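Local coordinates for protein putative secreted endoglycosylceramidase (PDB 6JYZ) that probably hydrolyses O-glycosidic bonds as a secreted family 5 glycoside hydrolase, acting as an endogalactosylceramidase that cleaves sugars from ceramide, at residues A[72-77]-A[360-365]; A[81-86]-A[327-332]; A[196-201]-A[241-246]; A[247-252]-A[282-287]; A[416-419]-A[424-427]. All blocks are in the same frame, centred on the assembly; numbering follows the deposited sequence.

Following the chain from the N terminus, the first contact, interaction 1, opens at helix 68-75 and closes only at the loop after strand 356-359. Interaction 2 is nested inside that long loop. It joins strand 81-86 to strand 326-330, and the two contacts touch through W360. Interactions 3 and 4 lie within interaction 2 and follow each other in series. Both use helix 230-251: interaction 3 packs it on helix 193-206, and interaction 4 ties its C-terminal end to the loop before strand 287-289. These four contacts belong to the catalytic-domain barrel. Interaction 5 opens after all of them have closed. It is a short hairpin in the C-terminal beta region, its centre about 25 Å from that of interaction 2.

Interaction 1. Residues A[72-77]-A[360-365]; sequences EAMAAL and WSWTQA
The six-membered ring of W362 carries M74 on one face and has A73 and L77 at its edge. M74 CG sits over the ring, 3.5 Å from its centroid and only 7° off the normal, which is a CH-pi contact. M74 SD follows above the same ring at 4.7 Å from the centroid, a more distant Met-aromatic contact. The M74 chain bends at its third torsion (chi3 -143°), and this carries CE onward above the pyrrole part, 3.8 Å from W362 NE1. The thioether therefore lies along much of the indole. At the rim, A73 CB lies in the ring plane and meets W362 CZ2 at 3.7 Å. L77 CD1 reaches W362 CZ3 at 3.7 Å, also near the plane. W362 CG stands anti to its own backbone N (chi1 -180°), and the indole extends from the loop toward the helix.

No hydrogen bond joins the two segments. The indole NE1 instead bonds to D70 OD1, one turn before M74 in helix 68-75, which fixes the ring against the same helix. V47 of strand 38-47 also packs on M74 and on W362. The loop turns through a cis peptide between W360 and S361. This is apolar packing in a family 5 (beta/alpha)8 barrel, joining the helix before strand 81-86 to the loop after strand 356-359, the last barrel strand.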
# COMPACT_ATOMS: atom_id res chain seq x y z
N GLU A 72 12.71 -11.36 5.56
CA GLU A 72 13.63 -11.27 6.70
C GLU A 72 14.23 -9.87 6.72
O GLU A 72 14.38 -9.27 7.80
CB GLU A 72 14.71 -12.35 6.52
CG GLU A 72 14.11 -13.75 6.62
CD GLU A 72 15.03 -14.89 6.11
OE1 GLU A 72 16.18 -14.58 5.75
OE2 GLU A 72 14.57 -16.05 6.15
N ALA A 73 14.60 -9.30 5.57
CA ALA A 73 15.16 -7.98 5.51
C ALA A 73 14.15 -6.93 5.96
O ALA A 73 14.51 -5.91 6.58
CB ALA A 73 15.73 -7.67 4.16
N MET A 74 12.86 -7.10 5.59
CA MET A 74 11.83 -6.13 6.03
C MET A 74 11.70 -6.18 7.54
O MET A 74 11.58 -5.11 8.18
CB MET A 74 10.47 -6.52 5.44
CG MET A 74 10.47 -6.28 3.92
SD MET A 74 8.91 -6.99 3.20
CE MET A 74 9.58 -7.61 1.66
N ALA A 75 11.67 -7.39 8.11
CA ALA A 75 11.56 -7.50 9.57
C ALA A 75 12.79 -6.86 10.24
O ALA A 75 12.63 -6.36 11.37
CB ALA A 75 11.43 -8.93 9.95
N ALA A 76 13.95 -6.85 9.57
CA ALA A 76 15.14 -6.26 10.16
C ALA A 76 15.09 -4.74 10.13
O ALA A 76 15.98 -4.10 10.77
CB ALA A 76 16.35 -6.84 9.47
N LEU A 77 14.11 -4.10 9.46
CA LEU A 77 13.84 -2.68 9.58
C LEU A 77 12.66 -2.43 10.51
O LEU A 77 12.24 -1.26 10.61
CB LEU A 77 13.58 -2.06 8.20
CG LEU A 77 14.78 -2.15 7.29
CD1 LEU A 77 14.38 -1.88 5.84
CD2 LEU A 77 15.86 -1.14 7.71
N TRP A 360 6.34 3.57 -0.35
CA TRP A 360 6.57 3.18 -1.76
C TRP A 360 8.08 3.44 -2.00
O TRP A 360 8.42 4.62 -2.07
CB TRP A 360 5.70 3.99 -2.73
CG TRP A 360 5.87 3.44 -4.12
CD1 TRP A 360 6.86 3.77 -5.03
CD2 TRP A 360 5.14 2.33 -4.68
NE1 TRP A 360 6.72 2.97 -6.14
CE2 TRP A 360 5.72 2.06 -5.93
CE3 TRP A 360 4.05 1.59 -4.25
CZ2 TRP A 360 5.23 1.04 -6.77
CZ3 TRP A 360 3.60 0.54 -5.05
CH2 TRP A 360 4.18 0.29 -6.28
N SER A 361 8.93 2.43 -2.14
CA SER A 361 8.60 1.01 -2.16
C SER A 361 9.83 0.22 -1.73
O SER A 361 10.95 0.75 -1.62
CB SER A 361 8.15 0.59 -3.52
OG SER A 361 9.23 0.66 -4.43
N TRP A 362 9.64 -1.09 -1.55
CA TRP A 362 10.73 -1.98 -1.15
C TRP A 362 11.78 -2.06 -2.22
O TRP A 362 12.99 -1.88 -1.92
CB TRP A 362 10.12 -3.34 -0.83
CG TRP A 362 11.14 -4.34 -0.39
CD1 TRP A 362 11.51 -5.47 -1.05
CD2 TRP A 362 11.85 -4.30 0.84
NE1 TRP A 362 12.49 -6.10 -0.33
CE2 TRP A 362 12.69 -5.42 0.83
CE3 TRP A 362 11.87 -3.41 1.92
CZ2 TRP A 362 13.60 -5.67 1.88
CZ3 TRP A 362 12.78 -3.64 2.96
CH2 TRP A 362 13.62 -4.76 2.90
N THR A 363 11.40 -2.42 -3.46
CA THR A 363 12.38 -2.52 -4.55
C THR A 363 11.75 -2.02 -5.84
O THR A 363 10.54 -2.27 -6.10
CB THR A 363 12.86 -3.97 -4.83
OG1 THR A 363 11.76 -4.86 -4.92
CG2 THR A 363 13.78 -4.51 -3.74
N GLN A 364 12.54 -1.42 -6.70
CA GLN A 364 12.17 -1.10 -8.08
C GLN A 364 13.28 -1.65 -8.96
O GLN A 364 14.44 -1.28 -8.74
CB GLN A 364 12.01 0.40 -8.21
CG GLN A 364 11.62 0.77 -9.64
CD GLN A 364 11.16 2.19 -9.74
OE1 GLN A 364 11.89 3.07 -10.22
NE2 GLN A 364 9.93 2.42 -9.31
N ALA A 365 12.93 -2.45 -9.97
CA ALA A 365 13.91 -3.07 -10.85
C ALA A 365 14.21 -2.17 -12.03
O ALA A 365 13.61 -1.15 -12.32
CB ALA A 365 13.29 -4.32 -11.39

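Interaction 2. Residues A[81-86]-A[327-332]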
# COMPACT_ATOMS: atom_id res chain seq x y z
N VAL A 81 4.07 -4.98 8.39
CA VAL A 81 3.06 -5.16 7.33
C VAL A 81 3.79 -5.01 6.01
O VAL A 81 4.80 -4.35 5.86
CB VAL A 81 1.93 -4.10 7.46
CG1 VAL A 81 2.37 -2.70 7.05
CG2 VAL A 81 0.69 -4.51 6.66
N VAL A 82 3.19 -5.65 5.01
CA VAL A 82 3.56 -5.46 3.61
C VAL A 82 2.28 -5.20 2.81
O VAL A 82 1.25 -5.82 3.06
CB VAL A 82 4.27 -6.70 3.06
CG1 VAL A 82 3.47 -7.95 3.23
CG2 VAL A 82 4.59 -6.57 1.59
N ARG A 83 2.36 -4.23 1.92
CA ARG A 83 1.32 -4.04 0.90
C ARG A 83 1.82 -4.77 -0.34
O ARG A 83 2.73 -4.33 -1.02
CB ARG A 83 1.03 -2.55 0.70
CG ARG A 83 -0.13 -2.34 -0.30
CD ARG A 83 -0.56 -0.88 -0.24
NE ARG A 83 -1.60 -0.54 -1.22
CZ ARG A 83 -1.42 0.22 -2.31
NH1 ARG A 83 -0.21 0.55 -2.76
NH2 ARG A 83 -2.53 0.64 -2.94
N LEU A 84 1.21 -5.94 -0.56
CA LEU A 84 1.65 -6.84 -1.63
C LEU A 84 0.91 -6.48 -2.91
O LEU A 84 -0.32 -6.65 -2.97
CB LEU A 84 1.39 -8.28 -1.16
CG LEU A 84 2.02 -9.33 -2.07
CD1 LEU A 84 3.55 -9.37 -1.94
CD2 LEU A 84 1.44 -10.68 -1.72
N ASN A 85 1.64 -5.93 -3.86
CA ASN A 85 1.00 -5.40 -5.07
C ASN A 85 0.81 -6.56 -6.05
O ASN A 85 1.80 -7.01 -6.66
CB ASN A 85 1.91 -4.33 -5.68
CG ASN A 85 2.49 -3.32 -4.70
OD1 ASN A 85 3.72 -3.12 -4.72
ND2 ASN A 85 1.67 -2.66 -3.89
N ILE A 86 -0.43 -6.97 -6.21
CA ILE A 86 -0.76 -8.11 -7.08
C ILE A 86 -1.57 -7.63 -8.27
O ILE A 86 -2.04 -6.48 -8.31
CB ILE A 86 -1.50 -9.20 -6.31
CG1 ILE A 86 -2.86 -8.73 -5.81
CG2 ILE A 86 -0.64 -9.74 -5.14
CD1 ILE A 86 -3.75 -9.83 -5.21
N THR A 327 -2.39 4.62 5.50
CA THR A 327 -2.03 5.15 4.16
C THR A 327 -1.24 4.11 3.39
O THR A 327 -0.11 3.75 3.74
CB THR A 327 -1.29 6.48 4.28
OG1 THR A 327 -1.00 6.89 2.93
CG2 THR A 327 -0.01 6.48 5.09
N GLY A 328 -1.77 3.66 2.26
CA GLY A 328 -1.17 2.54 1.55
C GLY A 328 0.07 2.92 0.77
O GLY A 328 0.80 1.99 0.35
N GLU A 329 0.31 4.21 0.51
CA GLU A 329 1.54 4.62 -0.14
C GLU A 329 1.86 6.01 0.30
O GLU A 329 1.02 6.88 0.45
CB GLU A 329 1.42 4.79 -1.66
CG GLU A 329 1.14 3.53 -2.41
CD GLU A 329 1.15 3.71 -3.93
OE1 GLU A 329 1.63 4.75 -4.46
OE2 GLU A 329 0.60 2.80 -4.55
N TRP A 330 3.19 6.18 0.51
CA TRP A 330 3.81 7.49 0.76
C TRP A 330 5.27 7.29 0.47
O TRP A 330 5.78 6.16 0.43
CB TRP A 330 3.56 7.92 2.20
CG TRP A 330 4.28 7.10 3.23
CD1 TRP A 330 3.83 5.93 3.82
CD2 TRP A 330 5.52 7.46 3.89
NE1 TRP A 330 4.73 5.51 4.78
CE2 TRP A 330 5.75 6.43 4.84
CE3 TRP A 330 6.42 8.51 3.73
CZ2 TRP A 330 6.84 6.49 5.71
CZ3 TRP A 330 7.47 8.60 4.63
CH2 TRP A 330 7.67 7.60 5.59
N GLY A 331 5.99 8.37 0.20
CA GLY A 331 7.43 8.21 -0.02
C GLY A 331 8.00 9.45 -0.67
O GLY A 331 7.27 10.28 -1.21
N TRP A 332 9.33 9.54 -0.56
CA TRP A 332 10.13 10.58 -1.23
C TRP A 332 11.09 9.89 -2.16
O TRP A 332 11.55 8.78 -1.90
CB TRP A 332 10.87 11.49 -0.21
CG TRP A 332 9.96 12.63 0.18
CD1 TRP A 332 10.00 13.90 -0.33
CD2 TRP A 332 8.86 12.62 1.12
NE1 TRP A 332 8.99 14.66 0.22
CE2 TRP A 332 8.27 13.90 1.11
CE3 TRP A 332 8.28 11.68 2.00
CZ2 TRP A 332 7.15 14.26 1.86
CZ3 TRP A 332 7.20 12.04 2.78
CH2 TRP A 332 6.64 13.31 2.71
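R83 and E329 meet through one hydrogen bond that is part of a salt bridge. R83 NH1 donates to E329 OE2 at 3.0 Å, with an N-H...O angle of 151°. The carboxylate uses the anti lone pair of OE2, the side away from OE1. The guanidinium and carboxylate planes are 65° apart. Only OE2 serves R83, as OE1 is turned to Y294 OH, its own hydrogen-bond partner.

The close part of the contact is at G328. R83 CD touches G328 O at 3.2 Å, and G328 CA lies over one face of the guanidinium. E329 CG also comes within 3.3 Å of R83 NH1. The R83 chain is extended from CG to NE, with CG anti to the backbone N (chi1 -177°), and this length takes the guanidinium across to the other segment. Contact is looser at N85, whose ND2 stays 5.6 Å from E329 OE2 and is bonded instead to D123 and N46. No side faces solvent, since all three touching residues are buried.

R83 also bonds to N46, N221, D218 and E263. The buried guanidinium is thus held from several directions.

The contact lies in the core of the family 5 (beta/alpha)8 barrel, between strands two and seven. E329, on strand seven, is placed like the family's active-site glutamate and may correspond to it. Strands 38-47 and 356-359 lie between the two strands in the wall. N46, from strand 38-47, also bonds to G328 O. Outside the wall, helix 100-115 packs on L84 and I86, and helix 336-353 packs on W330 and W332.

Interaction 3. Residues A[196-201]-A[241-246]; sequences HLVQTW and YQRAIA
R243 is the first residue of segment 241-246 to meet V198, which F240, just before the segment, also touches. The methyl groups of V198 divide the work. CG1 stands anti to the backbone N (chi1 169°) and reaches R243 O at 3.7 Å. CG2 lies against R243 CB at 4.0 Å. The two side chains cross at about a right angle. The R243 chain bends at its third torsion (chi3 67°), which turns the guanidinium back over V198 CG2, so that the methyl lies above one face at 4.7 Å from R243 CZ. The charge itself is taken up elsewhere, in a salt bridge from R243 NH1 to D189.

A244 comes next. V198 CG2 is 4.1 Å from A244 N, and the CA atoms of V198 and A244 are only 4.9 Å apart. Just after the segment, A247 packs on V198.

Helices 193-206 and 230-251 are neighbours in the outer layer of the family 5 barrel, each followed by the next barrel strand. No hydrogen bond crosses between the segments. The helices are held here by van der Waals packing of a valine on backbone and aliphatic atoms, a contact with little directional demand.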
# COMPACT_ATOMS: atom_id res chain seq x y z
N HIS A 196 -16.26 -9.24 -13.77
CA HIS A 196 -15.11 -10.14 -13.72
C HIS A 196 -14.15 -9.82 -12.58
O HIS A 196 -13.68 -10.71 -11.90
CB HIS A 196 -14.34 -10.11 -15.03
CG HIS A 196 -14.95 -10.97 -16.08
ND1 HIS A 196 -15.84 -10.64 -17.06
CD2 HIS A 196 -14.58 -12.22 -16.31
CE1 HIS A 196 -16.08 -11.74 -17.83
NE2 HIS A 196 -15.29 -12.69 -17.38
N LEU A 197 -13.81 -8.54 -12.39
CA LEU A 197 -12.93 -8.21 -11.27
C LEU A 197 -13.60 -8.51 -9.93
O LEU A 197 -12.95 -9.00 -8.99
CB LEU A 197 -12.44 -6.74 -11.34
CG LEU A 197 -11.49 -6.38 -10.20
CD1 LEU A 197 -10.29 -7.35 -10.14
CD2 LEU A 197 -11.01 -4.93 -10.34
N VAL A 198 -14.90 -8.21 -9.80
CA VAL A 198 -15.60 -8.53 -8.56
C VAL A 198 -15.52 -10.03 -8.26
O VAL A 198 -15.22 -10.42 -7.12
CB VAL A 198 -17.06 -8.02 -8.67
CG1 VAL A 198 -17.91 -8.55 -7.54
CG2 VAL A 198 -17.10 -6.49 -8.66
N GLN A 199 -15.78 -10.88 -9.27
CA GLN A 199 -15.69 -12.31 -9.06
C GLN A 199 -14.27 -12.73 -8.76
O GLN A 199 -14.06 -13.59 -7.88
CB GLN A 199 -16.24 -13.00 -10.30
CG GLN A 199 -16.01 -14.54 -10.23
CD GLN A 199 -16.65 -15.26 -11.38
OE1 GLN A 199 -16.20 -15.22 -12.51
NE2 GLN A 199 -17.76 -15.85 -11.08
N THR A 200 -13.27 -12.16 -9.41
CA THR A 200 -11.88 -12.48 -9.12
C THR A 200 -11.54 -12.13 -7.65
O THR A 200 -10.88 -12.92 -6.95
CB THR A 200 -10.95 -11.77 -10.13
OG1 THR A 200 -11.21 -12.33 -11.41
CG2 THR A 200 -9.48 -11.88 -9.74
N TRP A 201 -12.00 -10.97 -7.17
CA TRP A 201 -11.78 -10.62 -5.77
C TRP A 201 -12.43 -11.63 -4.85
O TRP A 201 -11.84 -12.03 -3.85
CB TRP A 201 -12.34 -9.23 -5.44
CG TRP A 201 -11.27 -8.20 -5.23
CD1 TRP A 201 -11.17 -6.97 -5.82
CD2 TRP A 201 -10.15 -8.30 -4.32
NE1 TRP A 201 -10.08 -6.28 -5.34
CE2 TRP A 201 -9.42 -7.10 -4.40
CE3 TRP A 201 -9.69 -9.32 -3.44
CZ2 TRP A 201 -8.25 -6.87 -3.65
CZ3 TRP A 201 -8.53 -9.08 -2.73
CH2 TRP A 201 -7.79 -7.89 -2.85
N TYR A 241 -16.70 -0.47 -5.18
CA TYR A 241 -16.33 -1.00 -3.88
C TYR A 241 -17.51 -1.74 -3.25
O TYR A 241 -17.30 -2.81 -2.65
CB TYR A 241 -15.89 0.10 -2.94
CG TYR A 241 -14.61 0.83 -3.29
CD1 TYR A 241 -13.60 0.24 -4.02
CD2 TYR A 241 -14.40 2.13 -2.85
CE1 TYR A 241 -12.43 0.93 -4.34
CE2 TYR A 241 -13.24 2.83 -3.09
CZ TYR A 241 -12.25 2.22 -3.81
OH TYR A 241 -11.06 2.83 -4.09
N GLN A 242 -18.72 -1.20 -3.35
CA GLN A 242 -19.87 -1.87 -2.73
C GLN A 242 -20.06 -3.23 -3.36
O GLN A 242 -20.32 -4.22 -2.63
CB GLN A 242 -21.07 -0.95 -2.91
CG GLN A 242 -22.35 -1.60 -2.32
CD GLN A 242 -23.51 -0.65 -2.48
OE1 GLN A 242 -23.88 -0.32 -3.60
NE2 GLN A 242 -24.03 -0.24 -1.33
N ARG A 243 -19.97 -3.35 -4.67
CA ARG A 243 -20.10 -4.66 -5.32
C ARG A 243 -18.99 -5.60 -4.88
O ARG A 243 -19.28 -6.78 -4.59
CB ARG A 243 -20.03 -4.49 -6.84
CG ARG A 243 -21.27 -3.90 -7.48
CD ARG A 243 -21.11 -3.88 -9.00
NE ARG A 243 -21.07 -5.23 -9.62
CZ ARG A 243 -21.02 -5.53 -11.00
NH1 ARG A 243 -20.89 -4.56 -11.86
NH2 ARG A 243 -21.14 -6.77 -11.47
N ALA A 244 -17.76 -5.14 -4.81
CA ALA A 244 -16.66 -6.03 -4.43
C ALA A 244 -16.81 -6.46 -2.99
O ALA A 244 -16.60 -7.65 -2.70
CB ALA A 244 -15.35 -5.28 -4.60
N ILE A 245 -17.20 -5.57 -2.09
CA ILE A 245 -17.34 -5.94 -0.66
C ILE A 245 -18.43 -7.00 -0.55
O ILE A 245 -18.23 -7.99 0.21
CB ILE A 245 -17.69 -4.70 0.17
CG1 ILE A 245 -16.50 -3.76 0.21
CG2 ILE A 245 -18.12 -5.10 1.59
CD1 ILE A 245 -16.83 -2.34 0.72
N ALA A 246 -19.57 -6.87 -1.24
CA ALA A 246 -20.62 -7.89 -1.04
C ALA A 246 -20.09 -9.22 -1.54
O ALA A 246 -20.37 -10.26 -0.92
CB ALA A 246 -21.86 -7.48 -1.85

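Interaction 4. Residues A[247-252]-A[282-287]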
# COMPACT_ATOMS: atom_id res chain seq x y z
N ALA A 247 -19.37 -9.29 -2.64
CA ALA A 247 -18.89 -10.54 -3.18
C ALA A 247 -17.86 -11.14 -2.25
O ALA A 247 -17.85 -12.36 -2.02
CB ALA A 247 -18.34 -10.33 -4.56
N ILE A 248 -16.95 -10.32 -1.70
CA ILE A 248 -15.92 -10.80 -0.78
C ILE A 248 -16.60 -11.32 0.48
O ILE A 248 -16.19 -12.39 0.98
CB ILE A 248 -14.97 -9.62 -0.47
CG1 ILE A 248 -14.06 -9.42 -1.69
CG2 ILE A 248 -14.14 -9.92 0.77
CD1 ILE A 248 -13.24 -8.07 -1.64
N ARG A 249 -17.58 -10.62 1.03
CA ARG A 249 -18.14 -11.07 2.31
C ARG A 249 -18.83 -12.41 2.09
O ARG A 249 -18.76 -13.28 2.99
CB ARG A 249 -19.14 -10.03 2.81
CG ARG A 249 -18.47 -8.74 3.30
CD ARG A 249 -17.68 -8.99 4.58
NE ARG A 249 -17.01 -7.76 5.09
CZ ARG A 249 -15.70 -7.63 5.29
NH1 ARG A 249 -14.83 -8.58 5.04
NH2 ARG A 249 -15.29 -6.46 5.81
N GLN A 250 -19.46 -12.64 0.95
CA GLN A 250 -20.05 -13.96 0.70
C GLN A 250 -18.95 -15.02 0.57
O GLN A 250 -19.09 -16.14 1.09
CB GLN A 250 -20.91 -13.87 -0.57
CG GLN A 250 -21.57 -15.20 -0.97
CD GLN A 250 -22.53 -15.67 0.09
OE1 GLN A 250 -23.36 -14.91 0.59
NE2 GLN A 250 -22.40 -16.96 0.43
N ALA A 251 -17.87 -14.71 -0.10
CA ALA A 251 -16.82 -15.66 -0.35
C ALA A 251 -16.09 -16.00 0.95
O ALA A 251 -15.38 -17.03 1.02
CB ALA A 251 -15.83 -15.10 -1.36
N GLU A 252 -16.16 -15.18 1.99
CA GLU A 252 -15.51 -15.44 3.26
C GLU A 252 -16.33 -16.36 4.14
O GLU A 252 -15.89 -16.67 5.24
CB GLU A 252 -15.27 -14.13 4.03
CG GLU A 252 -14.18 -13.25 3.40
CD GLU A 252 -14.18 -11.89 4.08
OE1 GLU A 252 -15.21 -11.34 4.40
OE2 GLU A 252 -13.04 -11.36 4.28
N LEU A 282 -19.75 2.22 1.52
CA LEU A 282 -18.72 1.68 2.40
C LEU A 282 -19.31 1.41 3.78
O LEU A 282 -18.56 1.44 4.74
CB LEU A 282 -17.53 2.64 2.47
CG LEU A 282 -16.54 2.72 1.30
CD1 LEU A 282 -16.01 1.38 0.83
CD2 LEU A 282 -16.98 3.63 0.20
N ALA A 283 -20.58 1.08 3.89
CA ALA A 283 -21.22 0.88 5.19
C ALA A 283 -20.98 -0.54 5.69
O ALA A 283 -21.87 -1.36 5.81
CB ALA A 283 -22.72 1.12 5.01
N ASP A 284 -19.74 -0.91 5.91
CA ASP A 284 -19.33 -2.18 6.51
C ASP A 284 -18.40 -1.76 7.62
O ASP A 284 -17.57 -0.85 7.45
CB ASP A 284 -18.58 -3.00 5.43
CG ASP A 284 -17.98 -4.32 5.92
OD1 ASP A 284 -17.08 -4.32 6.80
OD2 ASP A 284 -18.47 -5.38 5.48
N PRO A 285 -18.46 -2.38 8.81
CA PRO A 285 -17.72 -1.87 9.95
C PRO A 285 -16.21 -2.07 9.86
O PRO A 285 -15.50 -1.46 10.66
CB PRO A 285 -18.29 -2.64 11.17
CG PRO A 285 -18.87 -3.84 10.52
CD PRO A 285 -19.43 -3.43 9.16
N LEU A 286 -15.74 -2.88 8.91
CA LEU A 286 -14.32 -3.16 8.82
C LEU A 286 -13.65 -2.41 7.67
O LEU A 286 -12.53 -2.79 7.29
CB LEU A 286 -14.06 -4.67 8.70
CG LEU A 286 -14.70 -5.50 9.80
CD1 LEU A 286 -14.39 -6.99 9.61
CD2 LEU A 286 -14.23 -5.05 11.17
N VAL A 287 -14.28 -1.33 7.20
CA VAL A 287 -13.56 -0.55 6.17
C VAL A 287 -12.49 0.34 6.79
O VAL A 287 -12.57 0.77 7.95
CB VAL A 287 -14.56 0.32 5.35
CG1 VAL A 287 -15.53 -0.57 4.58
CG2 VAL A 287 -15.26 1.40 6.18
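R249 and D284 are brought together by a bend in one side chain and the extension of the other. The R249 chain turns at its second torsion (chi2 -68°), which swings the guanidinium toward the loop. D284 CG is anti to its backbone N (chi1 175°), and the carboxylate points back at the helix. The two side chains approach from opposite directions.

The arginine takes the carboxylate side-on with two nitrogens. R249 NE donates to D284 OD2 at 2.8 Å, and R249 NH2 donates to D284 OD1 at 3.0 Å. Both oxygens lie in the guanidinium plane. The carboxylate is turned 40° against that plane, so OD1 is met from above its own plane. OD1 also accepts from L286 N at 2.9 Å, on its anti lone pair. L286 CB packs against R249 NH2 at 3.6 Å.

The remaining nitrogen is held from just past the helix end. R249 NH1 donates to E252 OE1 at 2.9 Å, on the syn lone pair, and also bonds to H258 O. E252 OE2 in turn meets Y217 OH and H258 N. The guanidinium, gripped on all three nitrogens, can hardly rotate.

The result is a salt-bridge network of R249, E252 and D284 built on an Asx turn, within a type I beta turn from D284 to V287. It ties the C-terminal end of barrel helix 230-251 to the loop leading into strand 287-289.

Interaction 5. Residues A[416-419]-A[424-427]. With EDO (1,2-ethanediol), chain F.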
# COMPACT_ATOMS: atom_id res chain seq x y z
N LEU A 416 -3.74 2.04 23.53
CA LEU A 416 -2.74 3.03 23.18
C LEU A 416 -3.37 4.42 23.14
O LEU A 416 -4.43 4.59 22.53
CB LEU A 416 -2.21 2.67 21.80
CG LEU A 416 -1.08 3.50 21.28
CD1 LEU A 416 0.22 3.33 22.09
CD2 LEU A 416 -0.84 3.14 19.81
N THR A 417 -2.71 5.40 23.75
CA THR A 417 -3.20 6.78 23.72
C THR A 417 -2.24 7.73 23.05
O THR A 417 -2.73 8.75 22.52
CB THR A 417 -3.63 7.30 25.10
OG1 THR A 417 -2.47 7.21 25.92
CG2 THR A 417 -4.80 6.53 25.69
N GLU A 418 -0.93 7.53 23.09
CA GLU A 418 -0.02 8.49 22.54
C GLU A 418 1.21 7.76 22.05
O GLU A 418 1.70 6.83 22.71
CB GLU A 418 0.43 9.46 23.64
CG GLU A 418 -0.60 10.46 24.07
CD GLU A 418 -0.12 11.51 25.07
OE1 GLU A 418 1.10 11.80 25.10
OE2 GLU A 418 -0.99 12.04 25.81
N VAL A 419 1.74 8.19 20.93
CA VAL A 419 2.95 7.71 20.35
C VAL A 419 3.80 8.90 19.97
O VAL A 419 3.30 9.80 19.25
CB VAL A 419 2.68 6.86 19.08
CG1 VAL A 419 3.96 6.32 18.52
CG2 VAL A 419 1.72 5.74 19.40
N PHE A 424 5.85 5.72 24.04
CA PHE A 424 4.41 5.57 23.90
C PHE A 424 3.74 5.30 25.21
O PHE A 424 4.45 4.94 26.19
CB PHE A 424 4.01 4.47 22.87
CG PHE A 424 4.59 3.09 23.21
CD1 PHE A 424 5.85 2.70 22.84
CD2 PHE A 424 3.78 2.22 23.92
CE1 PHE A 424 6.33 1.44 23.19
CE2 PHE A 424 4.27 0.95 24.26
CZ PHE A 424 5.52 0.57 23.91
N ARG A 425 2.46 5.51 25.28
CA ARG A 425 1.73 5.34 26.53
C ARG A 425 0.31 4.95 26.25
O ARG A 425 -0.19 5.15 25.09
CB ARG A 425 1.80 6.54 27.46
CG ARG A 425 1.12 7.78 26.98
CD ARG A 425 1.28 8.95 28.02
NE ARG A 425 2.68 9.30 28.17
CZ ARG A 425 3.43 9.05 29.26
NH1 ARG A 425 2.94 8.53 30.36
NH2 ARG A 425 4.73 9.24 29.19
N GLY A 426 -0.39 4.41 27.21
CA GLY A 426 -1.76 4.01 27.02
C GLY A 426 -2.40 3.60 28.33
O GLY A 426 -1.82 3.85 29.43
N ASP A 427 -3.59 3.11 28.25
CA ASP A 427 -4.33 2.63 29.41
C ASP A 427 -5.13 1.43 29.00
O ASP A 427 -6.14 1.62 28.25
CB ASP A 427 -5.20 3.77 29.98
CG ASP A 427 -5.90 3.41 31.27
OD1 ASP A 427 -5.94 2.26 31.61
OD2 ASP A 427 -6.54 4.36 31.84
C1 EDO F . 4.18 9.91 24.58
O1 EDO F . 3.13 10.12 25.51
C2 EDO F . 5.36 9.50 25.34
O2 EDO F . 5.60 10.21 26.54
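A beta hairpin of strands 416-420 and 423-428 brings L416-V419 against F424-D427. The two segments run antiparallel, at 165°. R425 N donates to E418 O at 3.0 Å. In return, R425 O accepts two backbone bonds, from T417 N at 2.9 Å and from E418 N at 3.2 Å. The first lies in the carbonyl plane on a lone pair, and the second is tilted 34° from it. Two residues facing one is a classic beta bulge, which shifts the register by one between L416 and E418. Strand 416-420 is the outermost strand, within this chain, of a four-stranded antiparallel sheet.

On one face, V419 CG2 packs against F424 CB. L416 CD1 also reaches F424 CB, at 4.0 Å. The F424 ring leads away toward strand 431-437. On the other face, the E418 and R425 side chains lie side by side and point the same way. Their charged atoms do not meet directly. A 1,2-ethanediol, probably from the crystallisation liquor, bridges them: its O1 donates to E418 OE1 at 2.7 Å and accepts from R425 NE at 2.8 Å. Its O2 accepts from R425 NH2 at 3.0 Å, along a nearly straight bond.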